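Local structure of exocyst complex component EXO70 (Saccharomyces cerevisiae, 2B1E) at residues A[140-144]-A[211-216]; A[228-232]-A[274-278]; A[307-313]-A[415-420]; A[368-373]-A[433-437]; A[489-493]-A[530-534]. The protein forms part of the exocyst complex, which tethers secretory vesicles to sites of exocytosis, and plays a role in assembling that complex. All blocks are in the same frame, centred on the assembly; numbering follows the deposited sequence.

Interaction 1. Residues A[140-144]-A[211-216]; sequences QDILV and HVLSQI
Helices 136-155 and 209-233 meet through V144 and I216, whose CA atoms lie 5.4 Å apart, and the local axes approach to 9.9 Å at a signed crossing angle of -42°. At this close end the packing is aliphatic: CG2 of V144 meets CG1 of I216 at 3.9 Å, while CG1 of V144 rests on CB of Q215 at 3.7 Å. One turn earlier, where the helices have spread, Q140 spans the gap. Its CG stands anti to the backbone N (chi1 -175°) and the chain runs on extended, carrying the amide across to the other helix. There NE2 of Q140 donates to OE1 of Q215 at 3.1 Å, with the acceptor in the amide plane of Q140 but the N-H bent from a straight line (139°). The two amides are turned steeply against each other. CG2 of V212 lies 3.4 Å from CD of Q140, so a methyl packs against the amide carbon. L143 adds a looser touch on V212, and Y202 of a nearby loop meets both of these residues. Two inclined helices joined by aliphatic contacts and an amide-amide hydrogen bond are in keeping with the all-helical rod of Exo70, built from successive helical bundles.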
# COMPACT_ATOMS: atom_id res chain seq x y z
N GLN A 140 3.35 15.33 -39.59
CA GLN A 140 3.15 15.09 -38.16
C GLN A 140 2.82 13.60 -37.93
O GLN A 140 3.35 12.99 -37.00
CB GLN A 140 2.02 15.97 -37.62
CG GLN A 140 1.83 15.87 -36.12
CD GLN A 140 0.76 16.81 -35.61
OE1 GLN A 140 0.79 18.01 -35.91
NE2 GLN A 140 -0.19 16.28 -34.85
N ASP A 141 1.96 13.03 -38.78
CA ASP A 141 1.60 11.61 -38.67
C ASP A 141 2.84 10.72 -38.87
O ASP A 141 2.96 9.68 -38.22
CB ASP A 141 0.53 11.23 -39.69
CG ASP A 141 -0.83 11.87 -39.40
OD1 ASP A 141 -1.15 12.10 -38.21
OD2 ASP A 141 -1.57 12.14 -40.37
N ILE A 142 3.74 11.13 -39.75
CA ILE A 142 4.98 10.39 -39.99
C ILE A 142 5.85 10.46 -38.73
O ILE A 142 6.39 9.44 -38.28
CB ILE A 142 5.76 10.95 -41.21
CG1 ILE A 142 5.05 10.54 -42.50
CG2 ILE A 142 7.20 10.41 -41.23
CD1 ILE A 142 5.48 11.32 -43.72
N LEU A 143 5.99 11.66 -38.17
CA LEU A 143 6.78 11.83 -36.96
C LEU A 143 6.21 10.92 -35.87
O LEU A 143 6.92 10.09 -35.30
CB LEU A 143 6.73 13.28 -36.47
CG LEU A 143 7.38 13.57 -35.10
CD1 LEU A 143 8.86 13.20 -35.13
CD2 LEU A 143 7.23 15.06 -34.75
N VAL A 144 4.93 11.09 -35.58
CA VAL A 144 4.25 10.29 -34.56
C VAL A 144 4.39 8.80 -34.81
O VAL A 144 4.73 8.04 -33.90
CB VAL A 144 2.74 10.64 -34.51
CG1 VAL A 144 2.00 9.62 -33.65
CG2 VAL A 144 2.57 12.03 -33.96
N HIS A 211 -0.68 17.98 -28.63
CA HIS A 211 -1.36 16.99 -29.46
C HIS A 211 -0.36 15.95 -29.97
O HIS A 211 -0.61 14.75 -29.89
CB HIS A 211 -2.06 17.69 -30.63
CG HIS A 211 -2.77 16.75 -31.56
ND1 HIS A 211 -3.74 15.87 -31.13
CD2 HIS A 211 -2.66 16.58 -32.90
CE1 HIS A 211 -4.20 15.19 -32.17
NE2 HIS A 211 -3.56 15.60 -33.25
N VAL A 212 0.77 16.42 -30.49
CA VAL A 212 1.81 15.54 -31.00
C VAL A 212 2.28 14.59 -29.91
O VAL A 212 2.29 13.38 -30.10
CB VAL A 212 3.03 16.36 -31.52
CG1 VAL A 212 4.17 15.44 -31.90
CG2 VAL A 212 2.62 17.19 -32.74
N LEU A 213 2.65 15.15 -28.76
CA LEU A 213 3.11 14.35 -27.64
C LEU A 213 2.04 13.34 -27.21
O LEU A 213 2.36 12.20 -26.89
CB LEU A 213 3.48 15.25 -26.45
CG LEU A 213 4.05 14.54 -25.22
CD1 LEU A 213 5.36 13.83 -25.59
CD2 LEU A 213 4.28 15.54 -24.10
N SER A 214 0.78 13.75 -27.23
CA SER A 214 -0.31 12.85 -26.85
C SER A 214 -0.37 11.64 -27.78
O SER A 214 -0.41 10.49 -27.34
CB SER A 214 -1.65 13.59 -26.89
OG SER A 214 -2.74 12.69 -26.68
N GLN A 215 -0.37 11.90 -29.09
CA GLN A 215 -0.42 10.84 -30.08
C GLN A 215 0.72 9.83 -29.97
O GLN A 215 0.55 8.66 -30.32
CB GLN A 215 -0.44 11.45 -31.48
CG GLN A 215 -1.77 12.09 -31.82
CD GLN A 215 -1.77 12.69 -33.20
OE1 GLN A 215 -1.30 13.81 -33.41
NE2 GLN A 215 -2.27 11.93 -34.17
N ILE A 216 1.87 10.28 -29.49
CA ILE A 216 3.02 9.40 -29.34
C ILE A 216 2.97 8.62 -28.03
O ILE A 216 3.31 7.44 -27.99
CB ILE A 216 4.35 10.22 -29.40
CG1 ILE A 216 4.56 10.76 -30.81
CG2 ILE A 216 5.53 9.35 -28.98
CD1 ILE A 216 5.71 11.74 -30.93

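Interaction 2. Residues A[228-232]-A[274-278]; sequences FGANL and CTQEV
Aromatic and sulfur contacts dominate where F228 meets C274. SG of C274 lies 3.4 Å from CD2 of F228 and 4.5 Å from the ring centroid, 57° off the ring normal, which makes an oblique sulfur-aromatic contact. CB of C274 is equally near, 3.4 Å from CE2 of F228, so the cysteine bears on one flank of the ring with carbon as well as sulfur. The ring reaches across because CG of F228 is anti to the backbone N (chi1 -174°), and its far end, CZ, meets CB of V278 at 3.9 Å, with the valine at the ring edge and close to its plane.

The aliphatic part belongs to L232. Its CD2 lies along E277, 3.2 Å from CG of E277 and 3.1 Å from OE2 of E277, so the methyl meets both the methylene stem and a carboxylate oxygen. The same CD2 is also 4.4 Å from CB of V278. No hydrogen bond joins the two segments; the backbone bonds run within each helix.

Replacing F228 with an alanine would probably leave C274 and V278 without their shared aromatic partner and open a gap between the helices. L249 of helix 245-259 also touches F228, and V250 touches V278, so that helix closes one flank. Helices 209-233 and 268-299 lie side by side, their local axes 11.0 Å apart and only 12° from parallel, with 245-259 packed against both, as in the helical bundles stacked along the Exo70 rod.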
# COMPACT_ATOMS: atom_id res chain seq x y z
N PHE A 228 -1.06 -3.46 -16.73
CA PHE A 228 -1.43 -3.12 -15.36
C PHE A 228 -2.68 -3.89 -14.93
O PHE A 228 -2.77 -4.37 -13.80
CB PHE A 228 -1.70 -1.62 -15.25
CG PHE A 228 -1.95 -1.14 -13.84
CD1 PHE A 228 -0.88 -0.83 -13.00
CD2 PHE A 228 -3.24 -1.01 -13.36
CE1 PHE A 228 -1.10 -0.38 -11.70
CE2 PHE A 228 -3.47 -0.56 -12.05
CZ PHE A 228 -2.40 -0.24 -11.22
N GLY A 229 -3.65 -3.98 -15.83
CA GLY A 229 -4.88 -4.69 -15.54
C GLY A 229 -4.62 -6.17 -15.41
O GLY A 229 -5.32 -6.87 -14.68
N ALA A 230 -3.61 -6.65 -16.12
CA ALA A 230 -3.25 -8.06 -16.08
C ALA A 230 -2.82 -8.44 -14.67
O ALA A 230 -3.31 -9.42 -14.11
CB ALA A 230 -2.14 -8.35 -17.07
N ASN A 231 -1.90 -7.67 -14.10
CA ASN A 231 -1.41 -7.94 -12.75
C ASN A 231 -2.51 -7.73 -11.72
O ASN A 231 -2.60 -8.46 -10.74
CB ASN A 231 -0.22 -7.04 -12.41
CG ASN A 231 0.94 -7.21 -13.38
OD1 ASN A 231 0.86 -6.80 -14.53
ND2 ASN A 231 2.03 -7.81 -12.90
N LEU A 232 -3.36 -6.74 -11.96
CA LEU A 232 -4.44 -6.44 -11.03
C LEU A 232 -5.49 -7.55 -11.05
O LEU A 232 -6.31 -7.66 -10.14
CB LEU A 232 -5.08 -5.10 -11.39
CG LEU A 232 -6.06 -4.53 -10.37
CD1 LEU A 232 -5.43 -4.49 -8.98
CD2 LEU A 232 -6.47 -3.13 -10.81
N CYS A 274 -7.60 2.48 -13.85
CA CYS A 274 -6.61 1.64 -13.17
C CYS A 274 -6.41 2.08 -11.73
O CYS A 274 -6.29 1.24 -10.83
CB CYS A 274 -5.28 1.70 -13.92
SG CYS A 274 -5.26 0.78 -15.47
N THR A 275 -6.38 3.38 -11.50
CA THR A 275 -6.19 3.92 -10.16
C THR A 275 -7.35 3.52 -9.25
O THR A 275 -7.14 2.94 -8.19
CB THR A 275 -6.08 5.45 -10.17
OG1 THR A 275 -4.92 5.84 -10.91
CG2 THR A 275 -5.97 5.99 -8.75
N GLN A 276 -8.58 3.83 -9.67
CA GLN A 276 -9.76 3.51 -8.88
C GLN A 276 -9.91 2.02 -8.61
O GLN A 276 -10.53 1.62 -7.63
CB GLN A 276 -11.03 4.02 -9.57
CG GLN A 276 -12.30 3.75 -8.77
CD GLN A 276 -13.56 4.19 -9.49
OE1 GLN A 276 -13.71 5.36 -9.86
NE2 GLN A 276 -14.48 3.26 -9.70
N GLU A 277 -9.33 1.20 -9.48
CA GLU A 277 -9.42 -0.24 -9.31
C GLU A 277 -8.38 -0.76 -8.32
O GLU A 277 -8.71 -1.51 -7.41
CB GLU A 277 -9.24 -0.93 -10.67
CG GLU A 277 -9.62 -2.40 -10.68
CD GLU A 277 -9.70 -2.97 -12.09
OE1 GLU A 277 -10.51 -2.44 -12.89
OE2 GLU A 277 -8.96 -3.93 -12.40
N VAL A 278 -7.12 -0.36 -8.50
CA VAL A 278 -6.06 -0.80 -7.60
C VAL A 278 -6.34 -0.35 -6.17
O VAL A 278 -5.97 -1.03 -5.22
CB VAL A 278 -4.68 -0.25 -8.04
CG1 VAL A 278 -4.62 1.26 -7.86
CG2 VAL A 278 -3.58 -0.93 -7.24

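Interaction 3. Residues A[307-313]-A[415-420]; sequences NGVTEAT and FFILMN
F416 and N307 face each other where a loop passes along helix 410-429, their CA atoms 4.8 Å apart. From its CB, which lies 4.2 Å from CB of N307, the F416 side chain leaves with CG anti to the backbone N (chi1 173°) and slides its ring edge along the loop. CD1 of F416 comes 3.8 Å from O of N307, which is close to the ring plane. Farther out, CE1 meets O of G308 at 3.4 Å, again at the edge, and CZ ends 3.6 Å from CG2 of T310. The ring edge thus runs along the loop from N307 to T310. O of N307 is buried without a polar partner in the model, its surroundings including CG of M419 at 3.5 Å. N307 also meets F415: its CB touches the ring edge at CD2, 3.6 Å away, while OD1 of N307 is hydrogen-bonded to NE of R412. T310 stands at the N-cap of helix 311-323, its OG1 weakly accepting from the backbone N atoms of A312 and T313. The loop and the first turn of this helix are wedged between helices 410-429 and 364-391, with L383 of the latter meeting T310 and T313; helix 440-473 backs F415 through M456.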
# COMPACT_ATOMS: atom_id res chain seq x y z
N ASN A 307 -3.70 -24.37 26.99
CA ASN A 307 -4.06 -22.97 26.88
C ASN A 307 -2.95 -22.11 26.30
O ASN A 307 -2.72 -21.00 26.76
CB ASN A 307 -4.43 -22.43 28.26
CG ASN A 307 -5.62 -23.14 28.85
OD1 ASN A 307 -6.72 -23.05 28.32
ND2 ASN A 307 -5.40 -23.85 29.94
N GLY A 308 -2.28 -22.63 25.28
CA GLY A 308 -1.18 -21.89 24.68
C GLY A 308 -1.52 -21.11 23.42
O GLY A 308 -2.69 -20.90 23.10
N VAL A 309 -0.47 -20.68 22.72
CA VAL A 309 -0.60 -19.91 21.49
C VAL A 309 -1.34 -20.73 20.43
O VAL A 309 -1.07 -21.92 20.25
CB VAL A 309 0.79 -19.52 20.93
CG1 VAL A 309 0.63 -18.65 19.69
CG2 VAL A 309 1.58 -18.77 21.99
N THR A 310 -2.28 -20.09 19.72
CA THR A 310 -3.03 -20.79 18.68
C THR A 310 -2.51 -20.41 17.30
O THR A 310 -1.78 -19.42 17.14
CB THR A 310 -4.53 -20.45 18.70
OG1 THR A 310 -4.70 -19.08 18.30
CG2 THR A 310 -5.12 -20.64 20.09
N GLU A 311 -2.91 -21.18 16.30
CA GLU A 311 -2.49 -20.91 14.93
C GLU A 311 -3.12 -19.61 14.45
O GLU A 311 -2.57 -18.94 13.58
CB GLU A 311 -2.88 -22.08 14.03
CG GLU A 311 -2.23 -23.40 14.48
CD GLU A 311 -2.48 -24.55 13.52
OE1 GLU A 311 -3.66 -24.92 13.31
OE2 GLU A 311 -1.48 -25.10 12.98
N ALA A 312 -4.27 -19.24 15.01
CA ALA A 312 -4.93 -18.00 14.62
C ALA A 312 -3.97 -16.87 14.94
O ALA A 312 -3.73 -15.98 14.13
CB ALA A 312 -6.24 -17.82 15.40
N THR A 313 -3.39 -16.93 16.13
CA THR A 313 -2.45 -15.91 16.58
C THR A 313 -1.18 -15.93 15.73
O THR A 313 -0.74 -14.89 15.25
CB THR A 313 -2.11 -16.13 18.08
OG1 THR A 313 -3.31 -15.96 18.85
CG2 THR A 313 -1.06 -15.13 18.55
N PHE A 415 -5.82 -16.49 31.23
CA PHE A 415 -4.51 -17.09 30.99
C PHE A 415 -4.33 -17.38 29.50
O PHE A 415 -3.30 -17.04 28.90
CB PHE A 415 -4.38 -18.38 31.81
CG PHE A 415 -3.10 -19.13 31.57
CD1 PHE A 415 -1.89 -18.66 32.09
CD2 PHE A 415 -3.09 -20.30 30.81
CE1 PHE A 415 -0.69 -19.34 31.86
CE2 PHE A 415 -1.89 -21.00 30.57
CZ PHE A 415 -0.69 -20.51 31.10
N PHE A 416 -5.33 -18.02 28.90
CA PHE A 416 -5.29 -18.36 27.48
C PHE A 416 -5.04 -17.11 26.62
O PHE A 416 -4.14 -17.11 25.77
CB PHE A 416 -6.62 -19.05 27.10
CG PHE A 416 -6.80 -19.31 25.63
CD1 PHE A 416 -5.83 -20.01 24.89
CD2 PHE A 416 -7.95 -18.89 24.99
CE1 PHE A 416 -6.02 -20.28 23.54
CE2 PHE A 416 -8.17 -19.15 23.62
CZ PHE A 416 -7.20 -19.85 22.90
N ILE A 417 -5.79 -16.03 26.85
CA ILE A 417 -5.59 -14.83 26.05
C ILE A 417 -4.19 -14.24 26.26
O ILE A 417 -3.53 -13.82 25.31
CB ILE A 417 -6.66 -13.74 26.37
CG1 ILE A 417 -8.07 -14.31 26.17
CG2 ILE A 417 -6.46 -12.52 25.46
CD1 ILE A 417 -8.32 -14.90 24.77
N LEU A 418 -3.74 -14.21 27.51
CA LEU A 418 -2.41 -13.67 27.79
C LEU A 418 -1.30 -14.50 27.15
O LEU A 418 -0.30 -13.94 26.69
CB LEU A 418 -2.19 -13.54 29.30
CG LEU A 418 -2.97 -12.39 29.95
CD1 LEU A 418 -2.96 -12.57 31.44
CD2 LEU A 418 -2.39 -11.05 29.57
N MET A 419 -1.46 -15.82 27.08
CA MET A 419 -0.41 -16.62 26.46
C MET A 419 -0.29 -16.24 24.99
O MET A 419 0.81 -16.24 24.42
CB MET A 419 -0.68 -18.12 26.60
CG MET A 419 -0.37 -18.70 28.00
SD MET A 419 1.37 -18.51 28.54
CE MET A 419 2.16 -19.72 27.50
N ASN A 420 -1.42 -15.93 24.37
CA ASN A 420 -1.40 -15.54 22.97
C ASN A 420 -0.86 -14.12 22.83
O ASN A 420 -0.02 -13.85 21.97
CB ASN A 420 -2.80 -15.67 22.36
CG ASN A 420 -3.21 -17.12 22.11
OD1 ASN A 420 -3.63 -17.83 23.02
ND2 ASN A 420 -3.06 -17.56 20.88

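Interaction 4. Residues A[368-373]-A[433-437]; sequences LSCFIS and LNLML
Helix-to-helix packing within the all-helical rod of Exo70 brings L368, S369 and I372 of the long helix 364-391 against M436 and L437 at the end of the short helix 433-436. The backbones come close here, with CA of S369 only 5.2 Å from CA of L437. I372 is gripped from two directions: its CG2 meets CD2 of L433 at 4.0 Å, and its CB meets CD2 of L437 at 3.9 Å. That same CD2 of L437 reaches on to OG of S373, 3.5 Å away, so one methyl touches both I372 and S373. L437 sits with CG anti to the carbonyl carbon (chi1 -70°), which brings its CD2 branch against helix 364-391, and V428 of helix 410-429 touches it too. Small S369 admits the close backbone approach, its CB lying 3.5 Å from O of M436. A water spans the polar side, joined to OG of S369 at 2.8 Å and donating a weak bond to O of L437. At the other end M436, bent at its thioether, is also met by K327, while C330 and L331 touch L368. There the methyl CE of M436 presses on CD2 of L368 at 3.4 Å, tighter than usual van der Waals contact.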
# COMPACT_ATOMS: atom_id res chain seq x y z
N LEU A 368 -2.92 4.19 10.59
CA LEU A 368 -2.29 2.88 10.45
C LEU A 368 -2.05 2.22 11.81
O LEU A 368 -2.15 0.99 11.92
CB LEU A 368 -0.96 3.01 9.70
CG LEU A 368 -0.19 1.71 9.44
CD1 LEU A 368 -1.06 0.78 8.60
CD2 LEU A 368 1.11 2.02 8.72
N SER A 369 -1.73 3.01 12.82
CA SER A 369 -1.51 2.47 14.16
C SER A 369 -2.82 1.90 14.66
O SER A 369 -2.85 0.82 15.26
CB SER A 369 -1.03 3.55 15.13
OG SER A 369 -0.93 3.01 16.45
N CYS A 370 -3.91 2.63 14.42
CA CYS A 370 -5.23 2.20 14.85
C CYS A 370 -5.55 0.85 14.23
O CYS A 370 -6.04 -0.06 14.91
CB CYS A 370 -6.29 3.23 14.45
SG CYS A 370 -7.91 2.97 15.22
N PHE A 371 -5.26 0.71 12.94
CA PHE A 371 -5.50 -0.55 12.23
C PHE A 371 -4.80 -1.73 12.89
O PHE A 371 -5.39 -2.78 13.09
CB PHE A 371 -5.03 -0.45 10.78
CG PHE A 371 -5.04 -1.77 10.06
CD1 PHE A 371 -6.24 -2.39 9.74
CD2 PHE A 371 -3.84 -2.41 9.75
CE1 PHE A 371 -6.25 -3.64 9.12
CE2 PHE A 371 -3.84 -3.66 9.13
CZ PHE A 371 -5.05 -4.28 8.82
N ILE A 372 -3.52 -1.55 13.22
CA ILE A 372 -2.77 -2.63 13.84
C ILE A 372 -3.38 -2.95 15.20
O ILE A 372 -3.57 -4.12 15.54
CB ILE A 372 -1.29 -2.25 14.03
CG1 ILE A 372 -0.72 -1.72 12.71
CG2 ILE A 372 -0.50 -3.45 14.52
CD1 ILE A 372 -0.98 -2.63 11.52
N SER A 373 -3.68 -1.91 15.97
CA SER A 373 -4.27 -2.06 17.29
C SER A 373 -5.64 -2.72 17.17
O SER A 373 -6.02 -3.54 18.00
CB SER A 373 -4.39 -0.70 17.99
OG SER A 373 -3.12 -0.21 18.40
N LEU A 433 6.58 -3.18 13.41
CA LEU A 433 5.34 -2.97 14.14
C LEU A 433 5.59 -2.14 15.40
O LEU A 433 4.79 -1.27 15.74
CB LEU A 433 4.69 -4.31 14.50
CG LEU A 433 4.12 -5.11 13.32
CD1 LEU A 433 3.63 -6.47 13.80
CD2 LEU A 433 2.99 -4.31 12.66
N ASN A 434 6.70 -2.41 16.06
CA ASN A 434 7.05 -1.71 17.29
C ASN A 434 7.06 -0.19 17.11
O ASN A 434 6.53 0.55 17.94
CB ASN A 434 8.42 -2.18 17.80
CG ASN A 434 8.65 -1.81 19.26
OD1 ASN A 434 7.72 -1.83 20.06
ND2 ASN A 434 9.90 -1.50 19.61
N LEU A 435 7.64 0.26 16.00
CA LEU A 435 7.71 1.69 15.72
C LEU A 435 6.40 2.27 15.21
O LEU A 435 6.11 3.45 15.42
CB LEU A 435 8.81 1.97 14.69
CG LEU A 435 10.22 1.55 15.12
CD1 LEU A 435 11.22 1.98 14.06
CD2 LEU A 435 10.56 2.19 16.46
N MET A 436 5.59 1.44 14.56
CA MET A 436 4.31 1.91 14.03
C MET A 436 3.28 2.12 15.14
O MET A 436 2.38 2.96 15.00
CB MET A 436 3.77 0.92 13.00
CG MET A 436 4.78 0.53 11.92
SD MET A 436 4.11 -0.59 10.68
CE MET A 436 4.09 0.46 9.24
N LEU A 437 3.40 1.37 16.23
CA LEU A 437 2.47 1.48 17.35
C LEU A 437 2.92 2.54 18.35
O LEU A 437 2.23 2.80 19.34
CB LEU A 437 2.35 0.13 18.06
CG LEU A 437 1.62 -0.97 17.28
CD1 LEU A 437 1.85 -2.33 17.92
CD2 LEU A 437 0.13 -0.63 17.23
O HOH W 1 0.21 4.94 18.15

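Interaction 5. Residues A[489-493]-A[530-534]; sequences KFRKF and YERFY
The hydroxyl OH of Y530, hydrogen-bonded to the backbone O of Y550, also lies in the plane of the F490 ring at its edge, 3.6 Å from CE1 of F490. The rest of the contact is mostly aromatic. F490 leaves its helix with CG anti to the carbonyl carbon (chi1 -83°), which swings the ring across to F533. CE2 of F533 stands over one face of the F490 ring, 3.4 Å from its CE1 and displaced toward the rim. The two side chains enter from opposite helices and pass alongside; their centroids are 4.3 Å apart and their planes inclined at 32°, an oblique pair. At the edge of the F533 ring, CB of K489 packs near its plane, 3.9 Å from CZ of F533, while the lysine's amino end turns off to bond O of S470. F493 and Y530 form a second pair with planes nearly parallel, offset enough to leave little overlap; CE2 of F493 meets CD1 of Y530 at 3.5 Å. A serine in place of F490 would probably leave a face of F533 without its aromatic cover and open a gap beside the Y530 hydroxyl. The local axes of helices 483-504 and 512-537 run nearly antiparallel, at 156° and 12.5 Å apart. Helix 440-473 packs on F493 and F533 through L467, and helix 552-563 meets Y530 and Y534 through P552.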
# COMPACT_ATOMS: atom_id res chain seq x y z
N LYS A 489 -15.98 -18.97 59.87
CA LYS A 489 -15.56 -17.94 58.93
C LYS A 489 -14.17 -18.26 58.39
O LYS A 489 -13.90 -18.06 57.20
CB LYS A 489 -15.54 -16.55 59.57
CG LYS A 489 -16.92 -15.99 59.89
CD LYS A 489 -16.82 -14.55 60.41
CE LYS A 489 -18.10 -14.13 61.13
NZ LYS A 489 -19.31 -14.25 60.27
N PHE A 490 -13.29 -18.75 59.25
CA PHE A 490 -11.94 -19.10 58.82
C PHE A 490 -11.99 -20.32 57.90
O PHE A 490 -11.30 -20.38 56.88
CB PHE A 490 -11.05 -19.40 60.02
CG PHE A 490 -10.48 -18.18 60.68
CD1 PHE A 490 -9.28 -17.63 60.23
CD2 PHE A 490 -11.13 -17.58 61.75
CE1 PHE A 490 -8.74 -16.49 60.84
CE2 PHE A 490 -10.61 -16.45 62.37
CZ PHE A 490 -9.41 -15.90 61.92
N ARG A 491 -12.81 -21.28 58.29
CA ARG A 491 -12.97 -22.51 57.52
C ARG A 491 -13.36 -22.19 56.08
O ARG A 491 -12.67 -22.59 55.14
CB ARG A 491 -14.03 -23.38 58.20
CG ARG A 491 -14.30 -24.73 57.55
CD ARG A 491 -15.31 -25.52 58.40
NE ARG A 491 -14.79 -25.76 59.76
CZ ARG A 491 -15.36 -25.33 60.88
NH1 ARG A 491 -16.49 -24.63 60.84
NH2 ARG A 491 -14.79 -25.59 62.05
N LYS A 492 -14.45 -21.46 55.89
CA LYS A 492 -14.88 -21.12 54.54
C LYS A 492 -13.77 -20.40 53.77
O LYS A 492 -13.57 -20.66 52.58
CB LYS A 492 -16.14 -20.25 54.58
CG LYS A 492 -17.38 -20.98 55.12
CD LYS A 492 -18.56 -20.01 55.30
CE LYS A 492 -19.73 -20.67 56.03
NZ LYS A 492 -20.85 -19.71 56.30
N PHE A 493 -13.06 -19.50 54.42
CA PHE A 493 -11.98 -18.82 53.73
C PHE A 493 -10.91 -19.84 53.31
O PHE A 493 -10.44 -19.83 52.18
CB PHE A 493 -11.33 -17.75 54.61
CG PHE A 493 -10.10 -17.14 54.00
CD1 PHE A 493 -10.21 -16.22 52.96
CD2 PHE A 493 -8.83 -17.53 54.41
CE1 PHE A 493 -9.07 -15.70 52.34
CE2 PHE A 493 -7.69 -17.03 53.80
CZ PHE A 493 -7.81 -16.11 52.76
N TYR A 530 -6.38 -10.46 54.90
CA TYR A 530 -6.23 -11.57 55.84
C TYR A 530 -5.58 -11.15 57.15
O TYR A 530 -5.95 -11.64 58.22
CB TYR A 530 -5.44 -12.73 55.21
CG TYR A 530 -5.52 -13.97 56.06
CD1 TYR A 530 -6.71 -14.69 56.17
CD2 TYR A 530 -4.43 -14.38 56.84
CE1 TYR A 530 -6.83 -15.77 57.04
CE2 TYR A 530 -4.53 -15.46 57.72
CZ TYR A 530 -5.74 -16.15 57.81
OH TYR A 530 -5.87 -17.17 58.71
N GLU A 531 -4.59 -10.26 57.08
CA GLU A 531 -3.94 -9.80 58.30
C GLU A 531 -4.94 -9.11 59.21
O GLU A 531 -4.93 -9.29 60.42
CB GLU A 531 -2.78 -8.86 57.97
CG GLU A 531 -1.68 -9.54 57.16
CD GLU A 531 -0.43 -8.71 57.03
OE1 GLU A 531 -0.51 -7.58 56.50
OE2 GLU A 531 0.64 -9.20 57.45
N ARG A 532 -5.82 -8.30 58.62
CA ARG A 532 -6.85 -7.58 59.38
C ARG A 532 -7.88 -8.55 59.96
O ARG A 532 -8.31 -8.41 61.11
CB ARG A 532 -7.53 -6.55 58.48
CG ARG A 532 -6.63 -5.40 58.09
CD ARG A 532 -7.13 -4.64 56.88
NE ARG A 532 -6.17 -3.59 56.53
CZ ARG A 532 -5.95 -3.15 55.30
NH1 ARG A 532 -6.63 -3.65 54.28
NH2 ARG A 532 -5.03 -2.23 55.09
N PHE A 533 -8.28 -9.52 59.16
CA PHE A 533 -9.26 -10.53 59.56
C PHE A 533 -8.69 -11.39 60.71
O PHE A 533 -9.35 -11.62 61.73
CB PHE A 533 -9.59 -11.41 58.34
CG PHE A 533 -10.43 -12.62 58.66
CD1 PHE A 533 -11.68 -12.49 59.24
CD2 PHE A 533 -9.98 -13.89 58.31
CE1 PHE A 533 -12.48 -13.61 59.48
CE2 PHE A 533 -10.77 -15.01 58.54
CZ PHE A 533 -12.02 -14.87 59.12
N TYR A 534 -7.46 -11.85 60.52
CA TYR A 534 -6.79 -12.67 61.53
C TYR A 534 -6.62 -11.88 62.82
O TYR A 534 -6.88 -12.38 63.90
CB TYR A 534 -5.41 -13.11 61.00
CG TYR A 534 -4.56 -13.90 61.97
CD1 TYR A 534 -4.65 -15.29 62.05
CD2 TYR A 534 -3.63 -13.25 62.79
CE1 TYR A 534 -3.82 -16.02 62.92
CE2 TYR A 534 -2.81 -13.97 63.66
CZ TYR A 534 -2.90 -15.35 63.72
OH TYR A 534 -2.08 -16.04 64.57

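Overall arrangement
The five contacts are strung along an elongated all-helical chain, with interactions 1 and 5 about 96 Å apart between centres. Interactions 1 and 2 both use helix 209-233, with contact centres about 27 Å apart, but partner it with an earlier and a later helix respectively. Interactions 3 and 4 are interleaved in sequence and come within about 10 Å at their nearest atoms. Interaction 1 is partly buried and includes a cross-helix amide hydrogen bond; the other four are buried. Of these, interaction 2 mixes sulfur, aromatic and aliphatic groups, interaction 3 fits a loop to ring edges, interaction 4 combines aliphatic packing with a water bridge, and interaction 5 is mainly aromatic.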